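Local coordinates for protein D-aminoacyl-tRNA deacylase (Archaeoglobus fulgidus, PDB 1YQE) that probably hydrolyses D-aminoacyl-tRNA to a free D-amino acid and tRNA, a zinc-dependent reaction that counters the toxicity of mischarged tRNA, at residues H92-N96 with V140-S146; N19-L24 with A170-A174. Residue numbers count along the deposited sequence, not the author numbering.

Contact 1 lies near the middle of the molecule, its centre about 8 Å from that of the chain, and brings two loops together beside the bound pyrophosphate, which His143 touches. Contact 2 is farther out, about 17 Å from the chain centre, where helices 15-24 and 167-182 cross. The two centres are about 22 Å apart and the nearest atoms about 11 Å, so they do not touch; the side chain of Ile20 is still about 12 Å from the pyrophosphate. Along the sequence contact 1 is nested inside the loop closed by contact 2. One borders the ligand pocket with polar backbone and histidines, the other is helix packing through mainly carbon contacts, with no hydrogen bond between the segments.

Contact 1 of 2, residues H92-N96 with V140-S146; sequences HVSGN and VTHHGPS. With POP (pyrophosphate 2-), chain B.
One edge of the pyrophosphate pocket, at His143, belongs to a packing of two loops, 92-96 and 140-146. Neither is a regular helix or strand as a whole; most residues are extended, apart from His143 (phi 64°) and Ser146. CA atoms pair Val93 with Thr141 at 5.3 Å and Gly95 with Ser146 at 4.6 Å. Two hydrogen bonds join the loops: Gly95 N to His143 O, 2.9 Å, and Ser94 OG (chi1 p) to Pro145 O, 2.6 Å. Gly95 (phi/psi 153/155) has a conformation that calls for glycine; a CB would also crowd Thr141 CG2. CA-H...O contacts run from Thr141 CA to Val93 O (3.3 Å) and from His142 CA to Gly95 O (3.2 Å). A cis peptide bond precedes Pro145. The His92 and His142 rings, both chi1 p, meet obliquely, centroids 4.8 Å apart and planes at 43°; His142 NE2 also bonds Glu139. Three waters bridge: one links His92 NE2 (2.8 Å), His142 O (3.3 Å) and Gly144 O (2.7 Å), the second Val93 N (3.0 Å) and Thr141 OG1 (2.9 Å), the third Asn96 OD1 (2.5 Å) and His143 N (2.7 Å). Asn96 ND2 hydrogen-bonds the carbonyl oxygens of Gly103 and Lys105. His143 (chi1 m) points away from 92-96 and brings CE1 to 3.4 Å from pyrophosphate O4; Arg54, Arg79 and Ser81 hydrogen-bond the same ligand. The loops follow parallel neighbouring strands, 88-92 and 135-138, at the mixed-sheet edge, with His92 and Pro145 against Phe154 of strand 152-159 and Thr141 bonded to His216 and Asn217 of strand 212-218.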
loop_
_atom_site.group_PDB
_atom_site.type_symbol
_atom_site.label_atom_id
_atom_site.label_comp_id
_atom_site.label_asym_id
_atom_site.label_seq_id
_atom_site.Cartn_x
_atom_site.Cartn_y
_atom_site.Cartn_z
ATOM N N HIS A 92 0.550 2.844 -0.589
ATOM C CA HIS A 92 -0.207 3.102 0.627
ATOM C C HIS A 92 -1.261 2.024 0.797
ATOM O O HIS A 92 -1.596 1.308 -0.150
ATOM C CB HIS A 92 -0.899 4.471 0.586
ATOM C CG HIS A 92 -2.199 4.479 -0.165
ATOM N ND1 HIS A 92 -2.273 4.648 -1.531
ATOM C CD2 HIS A 92 -3.478 4.357 0.268
ATOM C CE1 HIS A 92 -3.541 4.633 -1.907
ATOM N NE2 HIS A 92 -4.292 4.458 -0.835
ATOM N N VAL A 93 -1.770 1.902 2.016
ATOM C CA VAL A 93 -2.817 0.939 2.309
ATOM C C VAL A 93 -4.052 1.776 2.618
ATOM O O VAL A 93 -3.957 2.813 3.271
ATOM C CB VAL A 93 -2.447 0.062 3.521
ATOM C CG1 VAL A 93 -3.602 -0.860 3.872
ATOM C CG2 VAL A 93 -1.209 -0.766 3.195
ATOM N N SER A 94 -5.204 1.342 2.126
ATOM C CA SER A 94 -6.447 2.067 2.346
ATOM C C SER A 94 -6.955 1.912 3.780
ATOM O O SER A 94 -6.596 0.963 4.488
ATOM C CB SER A 94 -7.501 1.601 1.332
ATOM O OG SER A 94 -7.577 0.188 1.272
ATOM N N GLY A 95 -7.777 2.868 4.205
ATOM C CA GLY A 95 -8.323 2.859 5.549
ATOM C C GLY A 95 -8.644 4.276 5.986
ATOM O O GLY A 95 -8.048 5.230 5.484
ATOM N N ASN A 96 -9.589 4.419 6.911
ATOM C CA ASN A 96 -9.992 5.740 7.392
ATOM C C ASN A 96 -9.863 5.887 8.891
ATOM O O ASN A 96 -10.013 4.922 9.636
ATOM C CB ASN A 96 -11.460 6.023 7.056
ATOM C CG ASN A 96 -11.744 5.989 5.583
ATOM O OD1 ASN A 96 -11.149 6.736 4.813
ATOM N ND2 ASN A 96 -12.671 5.124 5.175
ATOM N N VAL A 140 0.402 8.185 3.390
ATOM C CA VAL A 140 -0.121 7.684 4.650
ATOM C C VAL A 140 -1.395 6.908 4.343
ATOM O O VAL A 140 -1.898 6.943 3.217
ATOM C CB VAL A 140 -0.467 8.839 5.612
ATOM C CG1 VAL A 140 0.800 9.578 6.012
ATOM C CG2 VAL A 140 -1.453 9.786 4.943
ATOM N N THR A 141 -1.909 6.195 5.337
ATOM C CA THR A 141 -3.145 5.445 5.170
ATOM C C THR A 141 -4.281 6.446 4.999
ATOM O O THR A 141 -4.406 7.382 5.783
ATOM C CB THR A 141 -3.435 4.577 6.404
ATOM O OG1 THR A 141 -2.435 3.557 6.505
ATOM C CG2 THR A 141 -4.806 3.936 6.307
ATOM N N HIS A 142 -5.085 6.262 3.961
ATOM C CA HIS A 142 -6.215 7.144 3.699
ATOM C C HIS A 142 -7.087 6.610 2.571
ATOM O O HIS A 142 -6.646 5.794 1.760
ATOM C CB HIS A 142 -5.732 8.545 3.328
ATOM C CG HIS A 142 -5.030 8.608 2.009
ATOM N ND1 HIS A 142 -5.444 9.431 0.985
ATOM C CD2 HIS A 142 -3.951 7.937 1.541
ATOM C CE1 HIS A 142 -4.651 9.262 -0.060
ATOM N NE2 HIS A 142 -3.737 8.360 0.252
ATOM N N HIS A 143 -8.330 7.092 2.538
ATOM C CA HIS A 143 -9.318 6.717 1.537
ATOM C C HIS A 143 -9.726 5.252 1.562
ATOM O O HIS A 143 -9.053 4.413 2.162
ATOM C CB HIS A 143 -8.816 7.094 0.138
ATOM C CG HIS A 143 -8.784 8.572 -0.112
ATOM N ND1 HIS A 143 -8.404 9.117 -1.319
ATOM C CD2 HIS A 143 -9.092 9.618 0.692
ATOM C CE1 HIS A 143 -8.481 10.435 -1.249
ATOM N NE2 HIS A 143 -8.896 10.764 -0.041
ATOM N N GLY A 144 -10.848 4.958 0.912
ATOM C CA GLY A 144 -11.330 3.590 0.851
ATOM C C GLY A 144 -10.507 2.815 -0.165
ATOM O O GLY A 144 -9.630 3.388 -0.812
ATOM N N PRO A 145 -10.744 1.509 -0.320
ATOM C CA PRO A 145 -11.749 0.744 0.423
ATOM C C PRO A 145 -11.215 0.330 1.802
ATOM O O PRO A 145 -10.041 -0.020 1.953
ATOM C CB PRO A 145 -12.009 -0.442 -0.500
ATOM C CG PRO A 145 -10.610 -0.709 -1.052
ATOM C CD PRO A 145 -10.103 0.682 -1.363
ATOM N N SER A 146 -12.069 0.388 2.816
ATOM C CA SER A 146 -11.640 0.013 4.155
ATOM C C SER A 146 -11.994 -1.431 4.481
ATOM O O SER A 146 -11.337 -2.065 5.306
ATOM C CB SER A 146 -12.280 0.933 5.194
ATOM O OG SER A 146 -13.687 0.822 5.145
HETATM P P1 POP B . -8.788 8.768 -6.950
HETATM O O1 POP B . -8.777 10.135 -7.614
HETATM O O2 POP B . -9.185 7.723 -8.001
HETATM O O3 POP B . -9.808 8.706 -5.822
HETATM O O POP B . -7.276 8.328 -6.421
HETATM P P2 POP B . -6.534 8.957 -5.073
HETATM O O4 POP B . -7.325 10.055 -4.415
HETATM O O5 POP B . -5.184 9.470 -5.450
HETATM O O6 POP B . -6.339 7.665 -4.132
HETATM O O HOH W 1 -7.054 4.235 -1.106
HETATM O O HOH W 2 -0.436 3.120 4.436
HETATM O O HOH W 3 -9.476 8.550 4.473
#

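Contact 2 of 2, residues N19-L24 with A170-A174; sequences NIKDNL and AEVVA
Two alpha-helical segments, 19-24 at the C-terminal end of helix 15-24 and 170-174 within helix 167-182, pack with their axes 8.2 Å apart at closest approach and a crossing angle of -55°. The angle is consistent with ridges-into-grooves packing, here between two helices beside the mixed sheet, where Leu24 touches Val8 of strand 6-11. CA atoms come nearest at Ile20 and Ala170 (4.7 Å) and at Asn23 and Glu171 (5.7 Å). The carbon contacts centre on two alanines one turn apart, both with CB toward the partner helix. Ala170 CB lies 3.5 Å from Asn19 CB and 4.0 Å from Ile20 CG1; Ala174 CB is 3.5 Å from Asn23 CB and 3.4 Å from Leu24 CD1. Ile20, in the m,t rotamer, reaches on to Val173, CD1 to CG1 3.9 Å, while Leu24, its CB sideways, brings its end to Ala174 through off-well chi1 -111° and chi2 32°. Met177 also meets Ile20 and Leu24.

Among polar groups, Asn23 (chi1 m) lays its amide against 170-174, ND2 3.7 Å from Ala170 CB and OD1 3.4 Å from Glu171 CG, while ND2 also makes a weak 2.7 Å hydrogen bond to Asn19 O. Glu171 forms a salt bridge with Arg130.

No hydrogen bond or salt bridge crosses between the segments. Their association therefore rests on close van der Waals fit, the small alanines letting the helix backbones approach closely.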
loop_
_atom_site.group_PDB
_atom_site.type_symbol
_atom_site.label_atom_id
_atom_site.label_comp_id
_atom_site.label_asym_id
_atom_site.label_seq_id
_atom_site.Cartn_x
_atom_site.Cartn_y
_atom_site.Cartn_z
ATOM N N ASN A 19 -2.879 0.676 -18.173
ATOM C CA ASN A 19 -1.544 0.572 -18.752
ATOM C C ASN A 19 -0.688 -0.396 -17.946
ATOM O O ASN A 19 0.133 -1.125 -18.510
ATOM C CB ASN A 19 -0.865 1.940 -18.825
ATOM C CG ASN A 19 -1.458 2.826 -19.905
ATOM O OD1 ASN A 19 -1.816 2.351 -20.984
ATOM N ND2 ASN A 19 -1.554 4.118 -19.627
ATOM N N ILE A 20 -0.878 -0.403 -16.630
ATOM C CA ILE A 20 -0.129 -1.309 -15.771
ATOM C C ILE A 20 -0.567 -2.716 -16.148
ATOM O O ILE A 20 0.260 -3.617 -16.308
ATOM C CB ILE A 20 -0.428 -1.054 -14.262
ATOM C CG1 ILE A 20 0.155 0.303 -13.843
ATOM C CG2 ILE A 20 0.156 -2.191 -13.407
ATOM C CD1 ILE A 20 -0.238 0.756 -12.450
ATOM N N LYS A 21 -1.874 -2.887 -16.316
ATOM C CA LYS A 21 -2.436 -4.180 -16.686
ATOM C C LYS A 21 -1.845 -4.692 -17.995
ATOM O O LYS A 21 -1.410 -5.841 -18.075
ATOM C CB LYS A 21 -3.954 -4.088 -16.838
ATOM C CG LYS A 21 -4.594 -5.425 -17.163
ATOM C CD LYS A 21 -6.024 -5.275 -17.655
ATOM C CE LYS A 21 -6.072 -4.624 -19.028
ATOM N NZ LYS A 21 -7.469 -4.503 -19.524
ATOM N N ASP A 22 -1.840 -3.844 -19.021
ATOM C CA ASP A 22 -1.297 -4.243 -20.318
ATOM C C ASP A 22 0.138 -4.752 -20.215
ATOM O O ASP A 22 0.514 -5.703 -20.900
ATOM C CB ASP A 22 -1.355 -3.083 -21.317
ATOM C CG ASP A 22 -2.775 -2.723 -21.714
ATOM O OD1 ASP A 22 -3.588 -3.648 -21.924
ATOM O OD2 ASP A 22 -3.074 -1.517 -21.831
ATOM N N ASN A 23 0.942 -4.122 -19.365
ATOM C CA ASN A 23 2.330 -4.540 -19.199
ATOM C C ASN A 23 2.431 -5.863 -18.447
ATOM O O ASN A 23 3.240 -6.725 -18.793
ATOM C CB ASN A 23 3.123 -3.447 -18.479
ATOM C CG ASN A 23 3.405 -2.251 -19.372
ATOM O OD1 ASN A 23 4.172 -2.350 -20.335
ATOM N ND2 ASN A 23 2.781 -1.120 -19.068
ATOM N N LEU A 24 1.597 -6.021 -17.422
ATOM C CA LEU A 24 1.563 -7.238 -16.614
ATOM C C LEU A 24 1.154 -8.439 -17.473
ATOM O O LEU A 24 1.592 -9.567 -17.237
ATOM C CB LEU A 24 0.563 -7.063 -15.462
ATOM C CG LEU A 24 1.011 -6.966 -13.994
ATOM C CD1 LEU A 24 2.362 -6.300 -13.867
ATOM C CD2 LEU A 24 -0.043 -6.197 -13.209
ATOM N N ALA A 170 4.135 3.103 -16.320
ATOM C CA ALA A 170 3.321 1.926 -16.020
ATOM C C ALA A 170 4.133 0.646 -16.180
ATOM O O ALA A 170 3.914 -0.330 -15.464
ATOM C CB ALA A 170 2.105 1.882 -16.935
ATOM N N GLU A 171 5.069 0.665 -17.124
ATOM C CA GLU A 171 5.917 -0.487 -17.396
ATOM C C GLU A 171 6.897 -0.692 -16.235
ATOM O O GLU A 171 7.203 -1.824 -15.855
ATOM C CB GLU A 171 6.664 -0.260 -18.718
ATOM C CG GLU A 171 7.278 -1.502 -19.347
ATOM C CD GLU A 171 8.501 -1.989 -18.606
ATOM O OE1 GLU A 171 9.287 -1.139 -18.137
ATOM O OE2 GLU A 171 8.684 -3.220 -18.508
ATOM N N VAL A 172 7.384 0.412 -15.671
ATOM C CA VAL A 172 8.301 0.338 -14.546
ATOM C C VAL A 172 7.563 -0.212 -13.329
ATOM O O VAL A 172 8.095 -1.048 -12.600
ATOM C CB VAL A 172 8.904 1.726 -14.222
ATOM C CG1 VAL A 172 9.649 1.685 -12.899
ATOM C CG2 VAL A 172 9.861 2.141 -15.335
ATOM N N VAL A 173 6.334 0.248 -13.120
ATOM C CA VAL A 173 5.532 -0.227 -11.998
ATOM C C VAL A 173 5.242 -1.718 -12.158
ATOM O O VAL A 173 5.333 -2.484 -11.196
ATOM C CB VAL A 173 4.182 0.521 -11.907
ATOM C CG1 VAL A 173 3.235 -0.219 -10.945
ATOM C CG2 VAL A 173 4.411 1.942 -11.423
ATOM N N ALA A 174 4.893 -2.121 -13.378
ATOM C CA ALA A 174 4.588 -3.520 -13.656
ATOM C C ALA A 174 5.785 -4.411 -13.349
ATOM O O ALA A 174 5.629 -5.483 -12.768
ATOM C CB ALA A 174 4.163 -3.693 -15.110
#